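Local coordinates for protein myosin-4 (Saccharomyces cerevisiae, PDB 3MMI) that carries ASH1 and other mRNAs to the yeast bud as an actin-based type V myosin, here represented by its C-terminal globular tail, at residues A[58-62]-A[74-78]; A[160-164]-A[194-198]; A[223-228]-A[267-271]; A[274-278]-A[306-310]. All coordinates share one frame. Residues are numbered along the deposited sequence.

Interaction 1 (A[58-62]-A[74-78])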
loop_
_atom_site.group_PDB
_atom_site.type_symbol
_atom_site.label_atom_id
_atom_site.label_comp_id
_atom_site.label_asym_id
_atom_site.label_seq_id
_atom_site.Cartn_x
_atom_site.Cartn_y
_atom_site.Cartn_z
ATOM N N ILE A 58 16.047 7.853 -18.970
ATOM C CA ILE A 58 16.262 8.756 -17.829
ATOM C C ILE A 58 17.686 8.671 -17.315
ATOM O O ILE A 58 18.364 9.667 -17.099
ATOM C CB ILE A 58 15.310 8.456 -16.684
ATOM C CG1 ILE A 58 13.919 8.987 -17.012
ATOM C CG2 ILE A 58 15.771 9.180 -15.389
ATOM C CD1 ILE A 58 12.745 8.141 -16.423
ATOM N N THR A 59 18.154 7.470 -17.185
ATOM C CA THR A 59 19.352 7.230 -16.483
ATOM C C THR A 59 20.573 7.557 -17.343
ATOM O O THR A 59 21.597 8.030 -16.831
ATOM C CB THR A 59 19.320 5.784 -15.955
ATOM O OG1 THR A 59 19.889 5.776 -14.647
ATOM C CG2 THR A 59 20.073 4.774 -16.841
ATOM N N THR A 60 20.445 7.338 -18.664
ATOM C CA THR A 60 21.471 7.777 -19.614
ATOM C C THR A 60 21.637 9.278 -19.582
ATOM O O THR A 60 22.731 9.727 -19.536
ATOM C CB THR A 60 21.187 7.321 -21.074
ATOM O OG1 THR A 60 21.301 5.894 -21.173
ATOM C CG2 THR A 60 22.171 7.957 -22.022
ATOM N N VAL A 61 20.552 10.039 -19.577
ATOM C CA VAL A 61 20.678 11.488 -19.629
ATOM C C VAL A 61 21.282 11.949 -18.296
ATOM O O VAL A 61 22.276 12.698 -18.278
ATOM C CB VAL A 61 19.339 12.192 -19.862
ATOM C CG1 VAL A 61 19.490 13.666 -19.743
ATOM C CG2 VAL A 61 18.764 11.842 -21.203
ATOM N N VAL A 62 20.678 11.508 -17.178
ATOM C CA VAL A 62 21.214 11.899 -15.853
ATOM C C VAL A 62 22.671 11.570 -15.679
ATOM O O VAL A 62 23.449 12.439 -15.230
ATOM C CB VAL A 62 20.480 11.226 -14.655
ATOM C CG1 VAL A 62 21.167 11.534 -13.377
ATOM C CG2 VAL A 62 19.014 11.624 -14.626
ATOM N N SER A 74 20.795 18.405 -14.240
ATOM C CA SER A 74 20.294 17.114 -13.831
ATOM C C SER A 74 19.100 17.251 -12.892
ATOM O O SER A 74 18.073 16.672 -13.121
ATOM C CB SER A 74 21.409 16.322 -13.185
ATOM O OG SER A 74 21.051 15.003 -12.968
ATOM N N SER A 75 19.248 18.026 -11.838
ATOM C CA SER A 75 18.162 18.254 -10.963
ATOM C C SER A 75 16.893 18.713 -11.704
ATOM O O SER A 75 15.790 18.167 -11.451
ATOM C CB SER A 75 18.616 19.228 -9.884
ATOM O OG SER A 75 17.592 20.166 -9.499
ATOM N N LYS A 76 17.028 19.668 -12.650
ATOM C CA LYS A 76 15.829 20.206 -13.328
ATOM C C LYS A 76 15.233 19.135 -14.237
ATOM O O LYS A 76 14.015 19.007 -14.398
ATOM C CB LYS A 76 16.134 21.532 -14.100
ATOM N N PHE A 77 16.103 18.419 -14.901
ATOM C CA PHE A 77 15.677 17.427 -15.878
ATOM C C PHE A 77 14.919 16.317 -15.093
ATOM O O PHE A 77 13.816 15.889 -15.463
ATOM C CB PHE A 77 16.922 16.841 -16.574
ATOM C CG PHE A 77 16.668 15.540 -17.280
ATOM C CD1 PHE A 77 15.939 15.497 -18.487
ATOM C CD2 PHE A 77 17.120 14.335 -16.730
ATOM C CE1 PHE A 77 15.667 14.283 -19.146
ATOM C CE2 PHE A 77 16.849 13.095 -17.365
ATOM C CZ PHE A 77 16.116 13.068 -18.568
ATOM N N ILE A 78 15.536 15.863 -14.003
ATOM C CA ILE A 78 14.946 14.826 -13.162
ATOM C C ILE A 78 13.617 15.304 -12.585
ATOM O O ILE A 78 12.644 14.553 -12.563
ATOM C CB ILE A 78 15.908 14.382 -12.001
ATOM C CG1 ILE A 78 16.800 13.204 -12.419
ATOM C CG2 ILE A 78 15.114 13.862 -10.880
ATOM C CD1 ILE A 78 15.951 11.944 -12.787
#

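Interaction 2 (A[160-164]-A[194-198])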
loop_
_atom_site.group_PDB
_atom_site.type_symbol
_atom_site.label_atom_id
_atom_site.label_comp_id
_atom_site.label_asym_id
_atom_site.label_seq_id
_atom_site.Cartn_x
_atom_site.Cartn_y
_atom_site.Cartn_z
ATOM N N PHE A 160 -5.324 1.603 -7.057
ATOM C CA PHE A 160 -5.364 0.244 -7.598
ATOM C C PHE A 160 -6.202 -0.676 -6.724
ATOM O O PHE A 160 -7.158 -1.313 -7.213
ATOM C CB PHE A 160 -3.983 -0.332 -7.765
ATOM C CG PHE A 160 -3.988 -1.730 -8.149
ATOM C CD1 PHE A 160 -4.700 -2.151 -9.260
ATOM C CD2 PHE A 160 -3.313 -2.669 -7.409
ATOM C CE1 PHE A 160 -4.737 -3.493 -9.658
ATOM C CE2 PHE A 160 -3.340 -4.062 -7.800
ATOM C CZ PHE A 160 -4.061 -4.440 -8.929
ATOM N N MET A 161 -5.902 -0.734 -5.431
ATOM C CA MET A 161 -6.684 -1.608 -4.519
ATOM C C MET A 161 -8.156 -1.301 -4.277
ATOM O O MET A 161 -8.951 -2.235 -4.008
ATOM C CB MET A 161 -5.965 -1.728 -3.141
ATOM C CG MET A 161 -4.782 -2.713 -3.205
ATOM S SD MET A 161 -5.331 -4.291 -3.913
ATOM C CE MET A 161 -3.906 -4.916 -4.615
ATOM N N LYS A 162 -8.535 -0.026 -4.386
ATOM C CA LYS A 162 -9.979 0.348 -4.394
ATOM C C LYS A 162 -10.708 -0.440 -5.558
ATOM O O LYS A 162 -11.726 -1.099 -5.330
ATOM C CB LYS A 162 -10.131 1.880 -4.607
ATOM C CG LYS A 162 -11.575 2.362 -4.629
ATOM N N HIS A 163 -10.160 -0.331 -6.764
ATOM C CA HIS A 163 -10.744 -0.965 -7.939
ATOM C C HIS A 163 -10.734 -2.484 -7.829
ATOM O O HIS A 163 -11.749 -3.137 -8.073
ATOM C CB HIS A 163 -10.005 -0.527 -9.205
ATOM N N ALA A 164 -9.586 -3.047 -7.465
ATOM C CA ALA A 164 -9.464 -4.503 -7.365
ATOM C C ALA A 164 -10.369 -5.092 -6.303
ATOM O O ALA A 164 -10.850 -6.229 -6.483
ATOM C CB ALA A 164 -8.025 -4.947 -7.074
ATOM N N PHE A 194 -6.930 -13.552 -9.551
ATOM C CA PHE A 194 -6.514 -12.156 -9.578
ATOM C C PHE A 194 -5.095 -11.951 -9.005
ATOM O O PHE A 194 -4.296 -11.201 -9.551
ATOM C CB PHE A 194 -7.506 -11.247 -8.860
ATOM C CG PHE A 194 -6.934 -9.855 -8.595
ATOM C CD1 PHE A 194 -7.085 -8.880 -9.499
ATOM C CD2 PHE A 194 -6.215 -9.570 -7.418
ATOM C CE1 PHE A 194 -6.602 -7.612 -9.290
ATOM C CE2 PHE A 194 -5.686 -8.282 -7.176
ATOM C CZ PHE A 194 -5.869 -7.303 -8.139
ATOM N N LEU A 195 -4.803 -12.605 -7.899
ATOM C CA LEU A 195 -3.521 -12.505 -7.248
ATOM C C LEU A 195 -2.438 -13.224 -8.035
ATOM O O LEU A 195 -1.295 -12.741 -8.050
ATOM C CB LEU A 195 -3.539 -13.146 -5.839
ATOM C CG LEU A 195 -4.410 -12.336 -4.841
ATOM C CD1 LEU A 195 -4.545 -13.018 -3.501
ATOM C CD2 LEU A 195 -3.882 -10.852 -4.707
ATOM N N ASN A 196 -2.804 -14.369 -8.673
ATOM C CA ASN A 196 -1.824 -15.014 -9.626
ATOM C C ASN A 196 -1.520 -14.095 -10.819
ATOM O O ASN A 196 -0.437 -14.026 -11.269
ATOM C CB ASN A 196 -2.318 -16.396 -10.180
ATOM C CG ASN A 196 -2.426 -17.476 -9.106
ATOM O OD1 ASN A 196 -3.380 -18.278 -9.100
ATOM N ND2 ASN A 196 -1.521 -17.463 -8.174
ATOM N N GLU A 197 -2.522 -13.347 -11.248
ATOM C CA GLU A 197 -2.347 -12.458 -12.365
ATOM C C GLU A 197 -1.631 -11.178 -11.955
ATOM O O GLU A 197 -0.857 -10.625 -12.723
ATOM C CB GLU A 197 -3.699 -12.187 -13.061
ATOM C CG GLU A 197 -4.182 -13.449 -13.836
ATOM C CD GLU A 197 -5.576 -13.327 -14.466
ATOM O OE1 GLU A 197 -6.169 -12.216 -14.461
ATOM O OE2 GLU A 197 -6.082 -14.337 -14.931
ATOM N N PHE A 198 -1.856 -10.711 -10.716
ATOM C CA PHE A 198 -1.109 -9.587 -10.164
ATOM C C PHE A 198 0.323 -9.994 -10.065
ATOM O O PHE A 198 1.264 -9.262 -10.434
ATOM C CB PHE A 198 -1.649 -9.261 -8.753
ATOM C CG PHE A 198 -1.100 -8.029 -8.147
ATOM C CD1 PHE A 198 -0.473 -7.053 -8.926
ATOM C CD2 PHE A 198 -1.314 -7.767 -6.796
ATOM C CE1 PHE A 198 -0.018 -5.857 -8.380
ATOM C CE2 PHE A 198 -0.780 -6.630 -6.241
ATOM C CZ PHE A 198 -0.175 -5.651 -7.034
#

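Interaction 3 (A[223-228]-A[267-271])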
loop_
_atom_site.group_PDB
_atom_site.type_symbol
_atom_site.label_atom_id
_atom_site.label_comp_id
_atom_site.label_asym_id
_atom_site.label_seq_id
_atom_site.Cartn_x
_atom_site.Cartn_y
_atom_site.Cartn_z
ATOM N N LEU A 223 -6.119 -4.306 2.678
ATOM C CA LEU A 223 -7.376 -5.064 2.891
ATOM C C LEU A 223 -7.723 -5.081 4.385
ATOM O O LEU A 223 -8.878 -5.079 4.736
ATOM C CB LEU A 223 -7.342 -6.515 2.286
ATOM C CG LEU A 223 -7.249 -6.592 0.720
ATOM C CD1 LEU A 223 -6.722 -7.994 0.264
ATOM C CD2 LEU A 223 -8.556 -6.358 0.001
ATOM N N ASN A 224 -6.730 -5.056 5.242
ATOM C CA ASN A 224 -6.925 -4.746 6.708
ATOM C C ASN A 224 -7.856 -3.502 6.946
ATOM O O ASN A 224 -8.918 -3.650 7.578
ATOM C CB ASN A 224 -5.527 -4.530 7.348
ATOM C CG ASN A 224 -5.587 -4.253 8.831
ATOM O OD1 ASN A 224 -6.141 -5.085 9.602
ATOM N ND2 ASN A 224 -5.141 -3.097 9.234
ATOM N N VAL A 225 -7.538 -2.362 6.294
ATOM C CA VAL A 225 -8.283 -1.058 6.372
ATOM C C VAL A 225 -9.691 -1.238 5.893
ATOM O O VAL A 225 -10.654 -1.037 6.592
ATOM C CB VAL A 225 -7.510 -0.003 5.507
ATOM C CG1 VAL A 225 -8.387 1.265 5.350
ATOM C CG2 VAL A 225 -6.193 0.266 6.195
ATOM N N MET A 226 -9.801 -1.788 4.687
ATOM C CA MET A 226 -11.135 -1.939 4.034
ATOM C C MET A 226 -12.006 -2.915 4.794
ATOM O O MET A 226 -13.212 -2.743 5.018
ATOM C CB MET A 226 -10.899 -2.458 2.649
ATOM C CG MET A 226 -12.140 -2.590 1.860
ATOM S SD MET A 226 -12.000 -3.990 0.771
ATOM C CE MET A 226 -13.215 -5.046 1.527
ATOM N N LEU A 227 -11.372 -3.983 5.249
ATOM C CA LEU A 227 -12.145 -5.002 5.927
ATOM C C LEU A 227 -12.580 -4.534 7.310
ATOM O O LEU A 227 -13.714 -4.666 7.703
ATOM C CB LEU A 227 -11.394 -6.318 6.066
ATOM C CG LEU A 227 -11.332 -7.217 4.816
ATOM C CD1 LEU A 227 -10.321 -8.299 5.060
ATOM C CD2 LEU A 227 -12.625 -7.877 4.470
ATOM N N PHE A 228 -11.646 -3.959 8.051
ATOM C CA PHE A 228 -12.011 -3.421 9.366
ATOM C C PHE A 228 -13.111 -2.290 9.203
ATOM O O PHE A 228 -14.041 -2.318 9.977
ATOM C CB PHE A 228 -10.830 -2.795 10.073
ATOM C CG PHE A 228 -11.169 -2.254 11.384
ATOM C CD1 PHE A 228 -11.327 -3.132 12.479
ATOM C CD2 PHE A 228 -11.385 -0.878 11.551
ATOM C CE1 PHE A 228 -11.692 -2.650 13.670
ATOM C CE2 PHE A 228 -11.671 -0.361 12.770
ATOM C CZ PHE A 228 -11.823 -1.192 13.874
ATOM N N ASN A 267 -0.009 -7.752 8.826
ATOM C CA ASN A 267 -0.591 -6.768 7.983
ATOM C C ASN A 267 -2.111 -6.637 8.218
ATOM O O ASN A 267 -2.686 -5.609 7.874
ATOM C CB ASN A 267 -0.329 -7.106 6.508
ATOM C CG ASN A 267 1.112 -7.136 6.201
ATOM O OD1 ASN A 267 1.660 -8.149 5.761
ATOM N ND2 ASN A 267 1.737 -6.031 6.382
ATOM N N LEU A 268 -2.729 -7.690 8.750
ATOM C CA LEU A 268 -4.140 -7.726 8.950
ATOM C C LEU A 268 -4.533 -7.705 10.477
ATOM O O LEU A 268 -5.589 -8.205 10.876
ATOM C CB LEU A 268 -4.703 -9.024 8.352
ATOM C CG LEU A 268 -4.586 -9.139 6.838
ATOM C CD1 LEU A 268 -4.888 -10.554 6.474
ATOM C CD2 LEU A 268 -5.631 -8.245 6.202
ATOM N N ILE A 269 -3.660 -7.076 11.284
ATOM C CA ILE A 269 -3.846 -7.027 12.725
ATOM C C ILE A 269 -5.160 -6.415 13.255
ATOM O O ILE A 269 -5.777 -7.023 14.112
ATOM C CB ILE A 269 -2.597 -6.460 13.445
ATOM C CG1 ILE A 269 -2.631 -6.912 14.873
ATOM C CG2 ILE A 269 -2.396 -4.922 13.178
ATOM C CD1 ILE A 269 -1.650 -6.062 15.827
ATOM N N GLN A 270 -5.668 -5.367 12.617
ATOM C CA GLN A 270 -6.895 -4.728 13.133
ATOM C C GLN A 270 -8.045 -5.606 12.883
ATOM O O GLN A 270 -8.846 -5.841 13.783
ATOM C CB GLN A 270 -7.053 -3.339 12.558
ATOM C CG GLN A 270 -6.323 -2.313 13.413
ATOM C CD GLN A 270 -4.869 -2.272 13.146
ATOM O OE1 GLN A 270 -4.477 -2.302 11.984
ATOM N NE2 GLN A 270 -4.031 -2.118 14.213
ATOM N N ILE A 271 -8.124 -6.184 11.658
ATOM C CA ILE A 271 -9.350 -6.897 11.336
ATOM C C ILE A 271 -9.283 -8.243 12.042
ATOM O O ILE A 271 -10.261 -8.730 12.547
ATOM C CB ILE A 271 -9.658 -7.125 9.799
ATOM C CG1 ILE A 271 -10.865 -8.004 9.684
ATOM C CG2 ILE A 271 -8.533 -7.930 9.056
ATOM C CD1 ILE A 271 -12.201 -7.324 10.136
#

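Interaction 4 (A[274-278]-A[306-310])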
loop_
_atom_site.group_PDB
_atom_site.type_symbol
_atom_site.label_atom_id
_atom_site.label_comp_id
_atom_site.label_asym_id
_atom_site.label_seq_id
_atom_site.Cartn_x
_atom_site.Cartn_y
_atom_site.Cartn_z
ATOM N N ALA A 274 -10.335 -7.665 15.695
ATOM C CA ALA A 274 -11.801 -7.253 15.796
ATOM C C ALA A 274 -12.577 -8.559 15.814
ATOM O O ALA A 274 -13.460 -8.769 16.607
ATOM C CB ALA A 274 -12.186 -6.431 14.543
ATOM N N VAL A 275 -12.239 -9.486 14.905
ATOM C CA VAL A 275 -13.057 -10.684 14.925
ATOM C C VAL A 275 -12.643 -11.631 16.062
ATOM O O VAL A 275 -13.473 -12.434 16.557
ATOM C CB VAL A 275 -13.112 -11.439 13.539
ATOM C CG1 VAL A 275 -13.634 -10.469 12.422
ATOM C CG2 VAL A 275 -11.766 -12.054 13.171
ATOM N N LYS A 276 -11.445 -11.510 16.598
ATOM C CA LYS A 276 -11.133 -12.283 17.773
ATOM C C LYS A 276 -11.874 -11.749 18.978
ATOM O O LYS A 276 -12.346 -12.490 19.770
ATOM C CB LYS A 276 -9.624 -12.425 18.036
ATOM C CG LYS A 276 -8.909 -13.384 17.096
ATOM C CD LYS A 276 -7.442 -13.514 17.398
ATOM C CE LYS A 276 -6.764 -14.624 16.614
ATOM N NZ LYS A 276 -7.518 -15.861 16.536
ATOM N N ILE A 277 -12.003 -10.440 19.063
ATOM C CA ILE A 277 -12.760 -9.860 20.152
ATOM C C ILE A 277 -14.164 -10.450 20.193
ATOM O O ILE A 277 -14.723 -10.673 21.242
ATOM C CB ILE A 277 -12.759 -8.294 20.013
ATOM C CG1 ILE A 277 -11.458 -7.803 20.646
ATOM C CG2 ILE A 277 -13.943 -7.720 20.701
ATOM C CD1 ILE A 277 -11.043 -6.564 20.172
ATOM N N LEU A 278 -14.731 -10.690 19.022
ATOM C CA LEU A 278 -16.075 -11.121 18.915
ATOM C C LEU A 278 -16.256 -12.543 19.474
ATOM O O LEU A 278 -17.379 -12.974 19.894
ATOM C CB LEU A 278 -16.504 -11.074 17.447
ATOM C CG LEU A 278 -16.924 -9.692 16.933
ATOM C CD1 LEU A 278 -17.104 -9.766 15.389
ATOM C CD2 LEU A 278 -18.167 -9.120 17.668
ATOM N N ILE A 306 -17.068 -2.075 18.126
ATOM C CA ILE A 306 -17.288 -3.496 17.802
ATOM C C ILE A 306 -18.291 -4.125 18.787
ATOM O O ILE A 306 -19.233 -4.797 18.400
ATOM C CB ILE A 306 -15.998 -4.338 17.849
ATOM C CG1 ILE A 306 -15.044 -4.064 16.649
ATOM C CG2 ILE A 306 -16.311 -5.845 18.020
ATOM C CD1 ILE A 306 -13.641 -4.270 17.085
ATOM N N LEU A 307 -18.125 -3.836 20.059
ATOM C CA LEU A 307 -19.030 -4.344 21.059
ATOM C C LEU A 307 -20.478 -3.722 21.079
ATOM O O LEU A 307 -21.394 -4.378 21.575
ATOM C CB LEU A 307 -18.438 -4.098 22.467
ATOM C CG LEU A 307 -17.026 -4.720 22.756
ATOM C CD1 LEU A 307 -16.443 -4.496 24.116
ATOM C CD2 LEU A 307 -17.136 -6.191 22.555
ATOM N N LEU A 308 -20.672 -2.460 20.665
ATOM C CA LEU A 308 -22.021 -1.909 20.585
ATOM C C LEU A 308 -22.818 -2.630 19.521
ATOM O O LEU A 308 -24.013 -2.550 19.539
ATOM C CB LEU A 308 -21.940 -0.364 20.249
ATOM C CG LEU A 308 -21.416 0.411 21.452
ATOM C CD1 LEU A 308 -20.941 1.786 21.073
ATOM C CD2 LEU A 308 -22.425 0.420 22.585
ATOM N N LYS A 309 -22.136 -3.232 18.525
ATOM C CA LYS A 309 -22.767 -3.979 17.401
ATOM C C LYS A 309 -23.105 -5.451 17.831
ATOM O O LYS A 309 -23.623 -6.266 17.055
ATOM C CB LYS A 309 -21.851 -4.010 16.183
ATOM C CG LYS A 309 -21.578 -2.630 15.657
ATOM C CD LYS A 309 -20.594 -2.768 14.508
ATOM C CE LYS A 309 -21.321 -3.335 13.382
ATOM N NZ LYS A 309 -21.117 -2.546 12.070
ATOM N N TYR A 310 -22.768 -5.809 19.054
ATOM C CA TYR A 310 -22.946 -7.178 19.451
ATOM C C TYR A 310 -24.388 -7.618 19.733
ATOM O O TYR A 310 -25.007 -7.182 20.664
ATOM C CB TYR A 310 -22.129 -7.530 20.683
ATOM C CG TYR A 310 -21.919 -9.016 20.808
ATOM C CD1 TYR A 310 -20.697 -9.609 20.468
ATOM C CD2 TYR A 310 -22.968 -9.851 21.231
ATOM C CE1 TYR A 310 -20.526 -10.985 20.526
ATOM C CE2 TYR A 310 -22.807 -11.217 21.314
ATOM C CZ TYR A 310 -21.567 -11.784 20.956
ATOM O OH TYR A 310 -21.385 -13.182 21.027
#

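Interaction 1 (A[58-62]-A[74-78])
Ile-58 opens the contact: its carbonyl O lies 3.8 Å from CE2 at the rim of the Phe-77 ring, and its CG2 touches Ile-78 CD1, also at 3.8 Å. Three residues on, Val-61 points toward 74-78 and sets its CG1 over the Phe-77 ring, 3.6 Å from the centroid and 15° off the normal, a CH-pi contact. Val-62 packs against three residues of 74-78: CG2 meets Ile-78 CG1 at 3.5 Å and Phe-77 CE2 at 3.8 Å, while CG1 lies 3.5 Å from Ser-74 OG, a hydroxyl hydrogen-bonded to Tyr-137. The segments run antiparallel at 162°, their axes 10.5 Å apart, as expected of an alpha-alpha hairpin in which helices 53-67 and 71-91 follow each other across a short turn. Helix 26-37 covers the pair through Tyr-29 and Val-33, helix 111-119 packs Phe-114 against Val-62, and helix 132-168 reaches Ile-78 through Leu-141.

Interaction 2 (A[160-164]-A[194-198])
Large side chains span a wide gap here: the two antiparallel segments cross at 148° with their axes 13.5 Å apart, and no backbone atoms meet. Phe-160 is the main bump. Its ring reaches across into the hollow between Phe-194 and Phe-198, which stand one helical turn apart on the facing helix; its CZ comes to 3.5 Å from Phe-194 CZ and its CE2 to 3.6 Å from Phe-198 CZ. The Phe-160 and Phe-194 rings meet rim to rim, centroids 6.0 Å apart, whereas the Phe-198 ring offers a face to Phe-160 CE2. In return, the tip of Phe-194 fits over the small Ala-164, whose CB is 3.4 Å from Phe-194 CZ. The Met-161 methyl adds to the cluster, CE lying 3.9 Å from Phe-198 CE2, and helix 209-234 closes that side through Thr-219. This aromatic cluster joins the long helix 132-168 to helix 185-204, the kind of interdigitated apolar packing that holds together the all-helical globular tail, or dilute domain, of type V myosins.

Interaction 3 (A[223-228]-A[267-271])
Asn-224 gives up more surface than any other residue of this contact, 105 Å², and its amide reaches into the beginning of the facing helix. OD1 accepts a hydrogen bond from Ile-271 N at 3.1 Å and a weak one from Gln-270 N, also at 3.1 Å, so a side chain distant in sequence binds backbone NH groups in the first turn of helix 269-279, a role that the Leu-268 side chain, at the N-cap position, cannot fill. The other end of the same amide is a donor: ND2 binds Gln-270 OE1 at 2.9 Å. Gln-270 has a second partner, its NE2 being hydrogen-bonded to the carbonyl of Ala-297. The backbones come close, the CA atoms of Asn-224 and Leu-268 lying 4.7 Å apart, and Asn-224 CB sits 3.1 Å from Asn-267 O. Within the DIL region of the globular tail, this contact anchors the start of helix 269-279 on the long helix 209-234. Ile-271, with 72 Å² covered, supplies the apolar half. Its CG1 packs against Leu-227 CB at 4.0 Å, and its CD1 lies 4.0 Å from Phe-228 CA, while Leu-231 extends the apolar surface one turn further. Leu-268 adds its CD2 at 3.9 Å from Asn-224 CB, and the Phe-228 ring turns its edge toward Ile-271 CA.

Interaction 4 (A[274-278]-A[306-310])
With 83 Å² covered, Ile-306 has the largest share of this apolar contact and points toward the facing helix. Its CD1 meets Ala-274 CB at 3.6 Å, and its CG2 lies 4.0 Å from Ile-277 CG2 and 3.8 Å from Leu-278 CD2, so the one side chain spans a full turn of 274-278. Leu-307 starts out sideways, but its end bends in, bringing CD2 to 4.0 Å from Ile-277 CG2. Lys-309 NZ is hydrogen-bonded to the carbonyls of Leu-231 and Ile-232. Tyr-310 then swings back: its CD1 packs on Leu-278 CD2 at 3.8 Å and the ring edge approaches Leu-278 O, CE1 lying 3.8 Å away, while its hydroxyl is hydrogen-bonded to Trp-240 N. Helices 269-279 and 300-308 thus meet in the DIL region beside helix 209-234, which adds Phe-228, Leu-231 and Ile-232, with helix 240-257 touching Val-275 and helix 322-338 packing Leu-328 on Leu-307.

From the N terminus the four contacts come in series, none nesting in or crossing another. Interaction 1 closes a short helical hairpin toward one end of the elongated tail, its centre about 53 Å from that of interaction 4, on the opposite side of the chain's centre. Interaction 2 closes a 29-residue loop between helices 132-168 and 185-204; the next helix, 209-234, carries the first half of interaction 3. Interaction 3 brings the chain back after 38 residues to begin helix 269-279, which also supplies interaction 4. These last two touch: Phe-228 CE1 lies 3.9 Å from Ala-274 CB and 4.3 Å from Ile-306 CD1, so Phe-228 touches both helices of interaction 4.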